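Local coordinates for protein cadherin-23 (Mus musculus, PDB 5VH2) that probably mediates calcium-dependent cell adhesion through extracellular cadherin repeats and contributes to mechanotransduction in hearing, at residues L107-Q112 with G195-S200; L103-D108 with D141-I146. The protein carries 1 engineered substitution. One frame throughout, in Å; residues are numbered along the deposited sequence.

Contact 1 (L107-Q112 with G195-S200); sequences LDEAVQ and GPKVDS. With CA (calcium ion), chain G; NA (sodium ion), chain H; CA (calcium ion), chain F.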
ATOM      1  N   LEU A 107       4.797  -0.385   3.246  1.00 28.63           N
ATOM      2  CA  LEU A 107       5.346   0.032   1.974  1.00 29.64           C
ATOM      3  C   LEU A 107       5.229  -1.090   0.947  1.00 29.68           C
ATOM      4  O   LEU A 107       6.140  -1.906   0.784  1.00 30.00           O
ATOM      5  CB  LEU A 107       6.795   0.431   2.169  1.00 30.52           C
ATOM      6  CG  LEU A 107       7.431   1.256   1.050  1.00 31.77           C
ATOM      7  CD1 LEU A 107       6.965   2.714   1.018  1.00 32.13           C
ATOM      8  CD2 LEU A 107       8.936   1.189   1.237  1.00 32.56           C
ATOM      9  N   ASP A 108       4.102  -1.099   0.238  1.00 35.31           N
ATOM     10  CA  ASP A 108       3.791  -2.115  -0.772  1.00 35.98           C
ATOM     11  C   ASP A 108       3.267  -1.534  -2.105  1.00 34.58           C
ATOM     12  O   ASP A 108       2.671  -2.247  -2.898  1.00 35.18           O
ATOM     13  CB  ASP A 108       2.751  -3.079  -0.198  1.00 37.69           C
ATOM     14  CG  ASP A 108       1.392  -2.419   0.052  1.00 37.10           C
ATOM     15  OD1 ASP A 108       1.315  -1.182   0.226  1.00 35.61           O
ATOM     16  OD2 ASP A 108       0.382  -3.139   0.098  1.00 38.26           O
ATOM     17  N   GLU A 109       3.483  -0.248  -2.341  1.00 32.91           N
ATOM     18  CA  GLU A 109       2.913   0.406  -3.521  1.00 31.73           C
ATOM     19  C   GLU A 109       3.970   1.207  -4.250  1.00 30.49           C
ATOM     20  O   GLU A 109       5.024   1.466  -3.701  1.00 30.36           O
ATOM     21  CB  GLU A 109       1.741   1.333  -3.159  1.00 31.03           C
ATOM     22  CG  GLU A 109       0.586   0.679  -2.443  1.00 32.18           C
ATOM     23  CD  GLU A 109      -0.193  -0.265  -3.319  1.00 33.07           C
ATOM     24  OE1 GLU A 109      -1.096  -0.923  -2.785  1.00 34.26           O
ATOM     25  OE2 GLU A 109       0.093  -0.351  -4.524  1.00 32.72           O
ATOM     26  N   ALA A 110       3.632   1.629  -5.475  1.00 29.70           N
ATOM     27  CA  ALA A 110       4.567   2.307  -6.367  1.00 28.71           C
ATOM     28  C   ALA A 110       4.631   3.808  -6.048  1.00 27.47           C
ATOM     29  O   ALA A 110       4.519   4.199  -4.870  1.00 27.50           O
ATOM     30  CB  ALA A 110       4.179   2.045  -7.827  1.00 28.69           C
ATOM     31  N   VAL A 111       4.854   4.638  -7.068  1.00 26.57           N
ATOM     32  CA  VAL A 111       5.105   6.057  -6.894  1.00 25.58           C
ATOM     33  C   VAL A 111       4.533   6.803  -8.092  1.00 24.97           C
ATOM     34  O   VAL A 111       4.702   6.340  -9.232  1.00 25.14           O
ATOM     35  CB  VAL A 111       6.611   6.308  -6.937  1.00 25.35           C
ATOM     36  CG1 VAL A 111       6.882   7.789  -6.814  1.00 24.52           C
ATOM     37  CG2 VAL A 111       7.318   5.504  -5.851  1.00 26.15           C
ATOM     38  N   GLN A 112       3.919   7.965  -7.850  1.00 24.38           N
ATOM     39  CA  GLN A 112       3.466   8.856  -8.939  1.00 23.90           C
ATOM     40  C   GLN A 112       4.397  10.060  -9.103  1.00 23.30           C
ATOM     41  O   GLN A 112       4.926  10.558  -8.114  1.00 23.14           O
ATOM     42  CB  GLN A 112       2.076   9.418  -8.655  1.00 23.81           C
ATOM     43  CG  GLN A 112       0.996   8.416  -8.335  1.00 24.47           C
ATOM     44  CD  GLN A 112      -0.267   9.110  -7.896  1.00 24.33           C
ATOM     45  OE1 GLN A 112      -1.092   9.514  -8.719  1.00 24.31           O
ATOM     46  NE2 GLN A 112      -0.427   9.272  -6.585  1.00 24.33           N
ATOM     47  N   GLY A 195      11.015   0.591  -1.761  1.00 32.46           N
ATOM     48  CA  GLY A 195       9.997  -0.424  -1.716  1.00 33.44           C
ATOM     49  C   GLY A 195      10.305  -1.610  -2.617  1.00 34.24           C
ATOM     50  O   GLY A 195      11.363  -1.656  -3.278  1.00 33.97           O
ATOM     51  N   PRO A 196       9.299  -2.491  -2.782  1.00 35.14           N
ATOM     52  CA  PRO A 196       9.367  -3.645  -3.667  1.00 36.09           C
ATOM     53  C   PRO A 196       9.238  -3.324  -5.186  1.00 34.92           C
ATOM     54  O   PRO A 196       9.974  -3.926  -6.005  1.00 35.29           O
ATOM     55  CB  PRO A 196       8.177  -4.494  -3.212  1.00 37.49           C
ATOM     56  CG  PRO A 196       7.191  -3.508  -2.633  1.00 36.53           C
ATOM     57  CD  PRO A 196       7.961  -2.318  -2.163  1.00 35.27           C
ATOM     58  N   LYS A 197       8.334  -2.412  -5.533  1.00 33.69           N
ATOM     59  CA  LYS A 197       7.720  -2.440  -6.864  1.00 33.27           C
ATOM     60  C   LYS A 197       8.674  -2.399  -8.051  1.00 32.76           C
ATOM     61  O   LYS A 197       9.784  -1.909  -7.926  1.00 32.17           O
ATOM     62  CB  LYS A 197       6.656  -1.336  -7.013  1.00 32.04           C
ATOM     63  CG  LYS A 197       5.407  -1.616  -6.151  1.00 32.78           C
ATOM     64  CD  LYS A 197       4.573  -2.816  -6.589  1.00 34.22           C
ATOM     65  CE  LYS A 197       3.085  -2.531  -6.325  1.00 34.22           C
ATOM     66  NZ  LYS A 197       2.239  -3.764  -6.300  1.00 36.02           N
ATOM     67  N   VAL A 198       8.201  -2.926  -9.192  1.00 33.15           N
ATOM     68  CA  VAL A 198       8.797  -2.643 -10.499  1.00 32.49           C
ATOM     69  C   VAL A 198       8.903  -1.138 -10.646  1.00 30.79           C
ATOM     70  O   VAL A 198       7.961  -0.403 -10.372  1.00 30.18           O
ATOM     71  CB  VAL A 198       7.972  -3.164 -11.695  1.00 33.08           C
ATOM     72  CG1 VAL A 198       8.604  -2.773 -13.056  1.00 32.43           C
ATOM     73  CG2 VAL A 198       7.826  -4.681 -11.581  1.00 34.99           C
ATOM     74  N   ASP A 199      10.061  -0.733 -11.153  1.00 30.19           N
ATOM     75  CA  ASP A 199      10.554   0.624 -11.079  1.00 28.86           C
ATOM     76  C   ASP A 199       9.574   1.607 -11.735  1.00 28.00           C
ATOM     77  O   ASP A 199       9.068   1.365 -12.840  1.00 28.22           O
ATOM     78  CB  ASP A 199      11.911   0.733 -11.780  1.00 28.61           C
ATOM     79  CG  ASP A 199      13.034   0.010 -11.030  1.00 29.36           C
ATOM     80  OD1 ASP A 199      12.786  -0.849 -10.125  1.00 30.37           O
ATOM     81  OD2 ASP A 199      14.209   0.279 -11.367  1.00 29.07           O
ATOM     82  N   SER A 200       9.291   2.700 -11.036  1.00 27.17           N
ATOM     83  CA  SER A 200       8.512   3.801 -11.586  1.00 26.37           C
ATOM     84  C   SER A 200       9.431   4.805 -12.283  1.00 25.61           C
ATOM     85  O   SER A 200      10.342   5.373 -11.638  1.00 25.24           O
ATOM     86  CB  SER A 200       7.726   4.493 -10.454  1.00 26.00           C
ATOM     87  OG  SER A 200       6.885   3.556  -9.785  1.00 26.82           O
TER
HETATM   88 CA    CA G1403      -1.237  -1.207  -0.475  1.00 27.03          CA
HETATM   89 NA    NA H1404       5.296   3.643  -2.834  1.00 28.70          NA
HETATM   90 CA    CA F1402       0.641   0.619   1.770  1.00 27.43          CA

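Contact 2 (L103-D108 with D141-I146); sequences LLNELD and DNLNQI. With CA (calcium ion), chain F; CA (calcium ion), chain G; NA (sodium ion), chain H.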
ATOM      1  N   LEU A 103      -6.117  -1.608   9.643  1.00 21.71           N
ATOM      2  CA  LEU A 103      -4.945  -2.102   8.925  1.00 22.13           C
ATOM      3  C   LEU A 103      -3.745  -1.173   9.103  1.00 22.77           C
ATOM      4  O   LEU A 103      -3.892   0.050   9.216  1.00 23.02           O
ATOM      5  CB  LEU A 103      -5.249  -2.199   7.433  1.00 22.26           C
ATOM      6  CG  LEU A 103      -6.275  -3.209   6.948  1.00 21.81           C
ATOM      7  CD1 LEU A 103      -6.135  -3.387   5.450  1.00 22.19           C
ATOM      8  CD2 LEU A 103      -6.061  -4.546   7.628  1.00 21.54           C
ATOM      9  N   LEU A 104      -2.558  -1.764   9.085  1.00 23.09           N
ATOM     10  CA  LEU A 104      -1.312  -1.026   9.195  1.00 23.78           C
ATOM     11  C   LEU A 104      -0.809  -0.791   7.771  1.00 24.33           C
ATOM     12  O   LEU A 104      -0.548  -1.734   7.038  1.00 24.36           O
ATOM     13  CB  LEU A 104      -0.312  -1.838  10.025  1.00 23.85           C
ATOM     14  CG  LEU A 104       1.181  -1.487   9.993  1.00 24.60           C
ATOM     15  CD1 LEU A 104       1.404  -0.073  10.468  1.00 25.07           C
ATOM     16  CD2 LEU A 104       1.935  -2.453  10.889  1.00 24.53           C
ATOM     17  N   ASN A 105      -0.722   0.463   7.361  1.00 24.85           N
ATOM     18  CA  ASN A 105      -0.103   0.802   6.086  1.00 25.57           C
ATOM     19  C   ASN A 105       1.354   0.361   6.080  1.00 26.12           C
ATOM     20  O   ASN A 105       2.109   0.671   6.988  1.00 26.35           O
ATOM     21  CB  ASN A 105      -0.195   2.297   5.838  1.00 26.13           C
ATOM     22  CG  ASN A 105       0.264   2.690   4.441  1.00 26.94           C
ATOM     23  OD1 ASN A 105       0.308   1.862   3.504  1.00 26.99           O
ATOM     24  ND2 ASN A 105       0.608   3.969   4.283  1.00 27.69           N
ATOM     25  N   GLU A 106       1.712  -0.431   5.088  1.00 26.35           N
ATOM     26  CA  GLU A 106       3.084  -0.823   4.876  1.00 26.97           C
ATOM     27  C   GLU A 106       3.495  -0.404   3.483  1.00 27.84           C
ATOM     28  O   GLU A 106       2.643  -0.113   2.641  1.00 27.84           O
ATOM     29  CB  GLU A 106       3.216  -2.327   4.966  1.00 26.56           C
ATOM     30  CG  GLU A 106       2.687  -2.969   6.231  1.00 25.72           C
ATOM     31  CD  GLU A 106       3.142  -4.417   6.327  1.00 25.55           C
ATOM     32  OE1 GLU A 106       4.326  -4.642   6.672  1.00 25.94           O
ATOM     33  OE2 GLU A 106       2.340  -5.325   5.996  1.00 25.10           O
ATOM     34  N   LEU A 107       4.797  -0.385   3.246  1.00 28.63           N
ATOM     35  CA  LEU A 107       5.346   0.032   1.974  1.00 29.64           C
ATOM     36  C   LEU A 107       5.229  -1.090   0.947  1.00 29.68           C
ATOM     37  O   LEU A 107       6.140  -1.906   0.784  1.00 30.00           O
ATOM     38  CB  LEU A 107       6.795   0.431   2.169  1.00 30.52           C
ATOM     39  CG  LEU A 107       7.431   1.256   1.050  1.00 31.77           C
ATOM     40  CD1 LEU A 107       6.965   2.714   1.018  1.00 32.13           C
ATOM     41  CD2 LEU A 107       8.936   1.189   1.237  1.00 32.56           C
ATOM     42  N   ASP A 108       4.102  -1.099   0.238  1.00 35.31           N
ATOM     43  CA  ASP A 108       3.791  -2.115  -0.772  1.00 35.98           C
ATOM     44  C   ASP A 108       3.267  -1.534  -2.105  1.00 34.58           C
ATOM     45  O   ASP A 108       2.671  -2.247  -2.898  1.00 35.18           O
ATOM     46  CB  ASP A 108       2.751  -3.079  -0.198  1.00 37.69           C
ATOM     47  CG  ASP A 108       1.392  -2.419   0.052  1.00 37.10           C
ATOM     48  OD1 ASP A 108       1.315  -1.182   0.226  1.00 35.61           O
ATOM     49  OD2 ASP A 108       0.382  -3.139   0.098  1.00 38.26           O
ATOM     50  N   ASP A 141       2.331   5.153  -1.067  1.00 28.30           N
ATOM     51  CA  ASP A 141       2.162   4.676   0.317  1.00 29.40           C
ATOM     52  C   ASP A 141       2.120   5.771   1.375  1.00 29.08           C
ATOM     53  O   ASP A 141       1.643   5.521   2.487  1.00 29.96           O
ATOM     54  CB  ASP A 141       3.286   3.704   0.707  1.00 30.48           C
ATOM     55  CG  ASP A 141       3.222   2.396  -0.038  1.00 31.30           C
ATOM     56  OD1 ASP A 141       2.374   1.527   0.300  1.00 32.42           O
ATOM     57  OD2 ASP A 141       4.048   2.230  -0.965  1.00 30.93           O
ATOM     58  N   ASN A 142       2.672   6.953   1.034  1.00 28.00           N
ATOM     59  CA  ASN A 142       2.737   8.098   1.946  1.00 27.76           C
ATOM     60  C   ASN A 142       3.561   7.800   3.201  1.00 28.84           C
ATOM     61  O   ASN A 142       3.283   8.319   4.275  1.00 29.23           O
ATOM     62  CB  ASN A 142       1.324   8.583   2.279  1.00 27.57           C
ATOM     63  CG  ASN A 142       0.619   9.152   1.068  1.00 26.55           C
ATOM     64  OD1 ASN A 142       1.270   9.672   0.170  1.00 25.82           O
ATOM     65  ND2 ASN A 142      -0.704   9.082   1.038  1.00 26.59           N
ATOM     66  N   LEU A 143       4.596   6.971   3.032  1.00 29.41           N
ATOM     67  CA  LEU A 143       5.538   6.650   4.101  1.00 30.57           C
ATOM     68  C   LEU A 143       6.920   7.259   3.850  1.00 30.19           C
ATOM     69  O   LEU A 143       7.468   7.897   4.737  1.00 30.61           O
ATOM     70  CB  LEU A 143       5.665   5.150   4.228  1.00 31.86           C
ATOM     71  CG  LEU A 143       4.397   4.342   4.578  1.00 32.68           C
ATOM     72  CD1 LEU A 143       4.628   2.882   4.308  1.00 33.87           C
ATOM     73  CD2 LEU A 143       4.021   4.503   6.035  1.00 33.72           C
ATOM     74  N   ASN A 144       7.452   7.101   2.641  1.00 29.48           N
ATOM     75  CA  ASN A 144       8.848   7.435   2.354  1.00 29.34           C
ATOM     76  C   ASN A 144       9.058   8.613   1.393  1.00 28.02           C
ATOM     77  O   ASN A 144       8.210   8.974   0.579  1.00 27.12           O
ATOM     78  CB  ASN A 144       9.574   6.196   1.780  1.00 29.88           C
ATOM     79  CG  ASN A 144       9.779   5.102   2.809  1.00 31.53           C
ATOM     80  OD1 ASN A 144       9.412   5.264   3.968  1.00 32.28           O
ATOM     81  ND2 ASN A 144      10.357   3.993   2.393  1.00 32.21           N
ATOM     82  N   GLN A 145      10.247   9.180   1.460  1.00 28.06           N
ATOM     83  CA  GLN A 145      10.677  10.138   0.476  1.00 27.09           C
ATOM     84  C   GLN A 145      11.391   9.440  -0.687  1.00 26.84           C
ATOM     85  O   GLN A 145      12.058   8.437  -0.527  1.00 27.57           O
ATOM     86  CB  GLN A 145      11.547  11.234   1.102  1.00 27.36           C
ATOM     87  CG  GLN A 145      10.779  12.137   2.025  1.00 27.48           C
ATOM     88  CD  GLN A 145       9.734  12.979   1.316  1.00 26.46           C
ATOM     89  OE1 GLN A 145       8.631  13.119   1.825  1.00 26.45           O
ATOM     90  NE2 GLN A 145      10.076  13.554   0.140  1.00 25.72           N
ATOM     91  N   ILE A 146      11.235  10.033  -1.850  1.00 25.90           N
ATOM     92  CA  ILE A 146      11.765   9.509  -3.079  1.00 25.60           C
ATOM     93  C   ILE A 146      13.265   9.812  -3.190  1.00 25.79           C
ATOM     94  O   ILE A 146      13.760  10.848  -2.702  1.00 25.85           O
ATOM     95  CB  ILE A 146      11.004  10.153  -4.270  1.00 24.67           C
ATOM     96  CG1 ILE A 146       9.503   9.864  -4.195  1.00 24.56           C
ATOM     97  CG2 ILE A 146      11.547   9.681  -5.599  1.00 24.44           C
ATOM     98  CD1 ILE A 146       9.149   8.401  -4.060  1.00 25.20           C
TER
HETATM   99 CA    CA F1402       0.641   0.619   1.770  1.00 27.43          CA
HETATM  100 CA    CA G1403      -1.237  -1.207  -0.475  1.00 27.03          CA
HETATM  101 NA    NA H1404       5.296   3.643  -2.834  1.00 28.70          NA

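Contact 1 (L107-Q112 with G195-S200)
K197 and E109 lie side by side and point the same way, a lysine laid against a linker rather than paired squarely with an acid. The K197 chain bends at chi2 (-68°) and again at chi3: K197 CG rests 3.7 Å from E109 C, and CE comes within 3.5 Å of D108 O. K197 NZ stays 4.4 Å from E109 OE2, too far for a salt bridge, though the opposite charges may still attract. The other carboxylate oxygen, E109 OE1, binds at 2.3 Å the calcium ion that both D108 carboxylate oxygens also bind, and the E109 and A110 carbonyl oxygens bind sodium. On one flank P196 presents CD to L107 O, while L107 brings CD2 to 3.5 Å from G195 CA. On the other, S200 OG lies 3.7 Å from A110 CB and also approaches the backbone of V111. No hydrogen bond crosses the interface, illustrating how ions can fix a linker against which a loop merely packs. Strand 111-113 pairs with strand 131-139 in one sheet of the cadherin fold, whereas 195-200 connects strand 184-192 to strand 200-209 in the other; the contact therefore joins both sheets at the domain end facing the calcium-binding linker.

Contact 2 (L103-D108 with D141-I146)
N105, its CG anti to the backbone N (chi1 -172°), extends its amide to D141, whose CG is anti to the carbonyl carbon (chi1 -68°). The two ends of the N105 amide divide the work: OD1 binds calcium at 2.2 Å, and ND2 donates to D141 O at 2.6 Å, a somewhat bent bond (148°) lying in the planes of both amide and carbonyl. The D141 carboxylate is likewise split. OD1 joins N105 OD1, E106 O and D108 OD1 on that calcium and accepts D108 N at 3.1 Å from above its plane; OD2 binds sodium. Beside this polar cluster L107 crosses D141 and N144 at about a right angle, with CD1 3.8 Å from D141 CB and CD2 against N144 ND2, which finds its polar partner in D193. L143 CD1 packs 3.9 Å from L107 CB. An alanine at L107 would probably open a gap where CD1 and CD2 cover D141 CB and N144, and uncover G195 CA, though D141 would keep its ions. E20 and E74 complete the calcium site, as in classical cadherin linkers. The contact runs from the linker after strand 94-104, of this fragment's first repeat, to the loop between strands 131-139 and 147-150 in the second.

Contacts 1 and 2 share L107 and D108, and their centres lie about 10 Å apart, at the junction of the two cadherin repeats. D108 OD1 bridges both calcium ions, while its OD2 binds the one that E109 also holds. The sodium ion draws E109 and A110 from contact 1 and D141 from contact 2 into one site, completed by D193 and D139, an engineered aspartate. Between the contacts, E109 N probably hydrogen-bonds D141 OD2 at 2.9 Å, and V111 CG1 packs against I146 CD1 at 3.6 Å. The example shows a recurring cadherin principle: a single linker segment, gripped by successive ions, ties neighbouring repeats together.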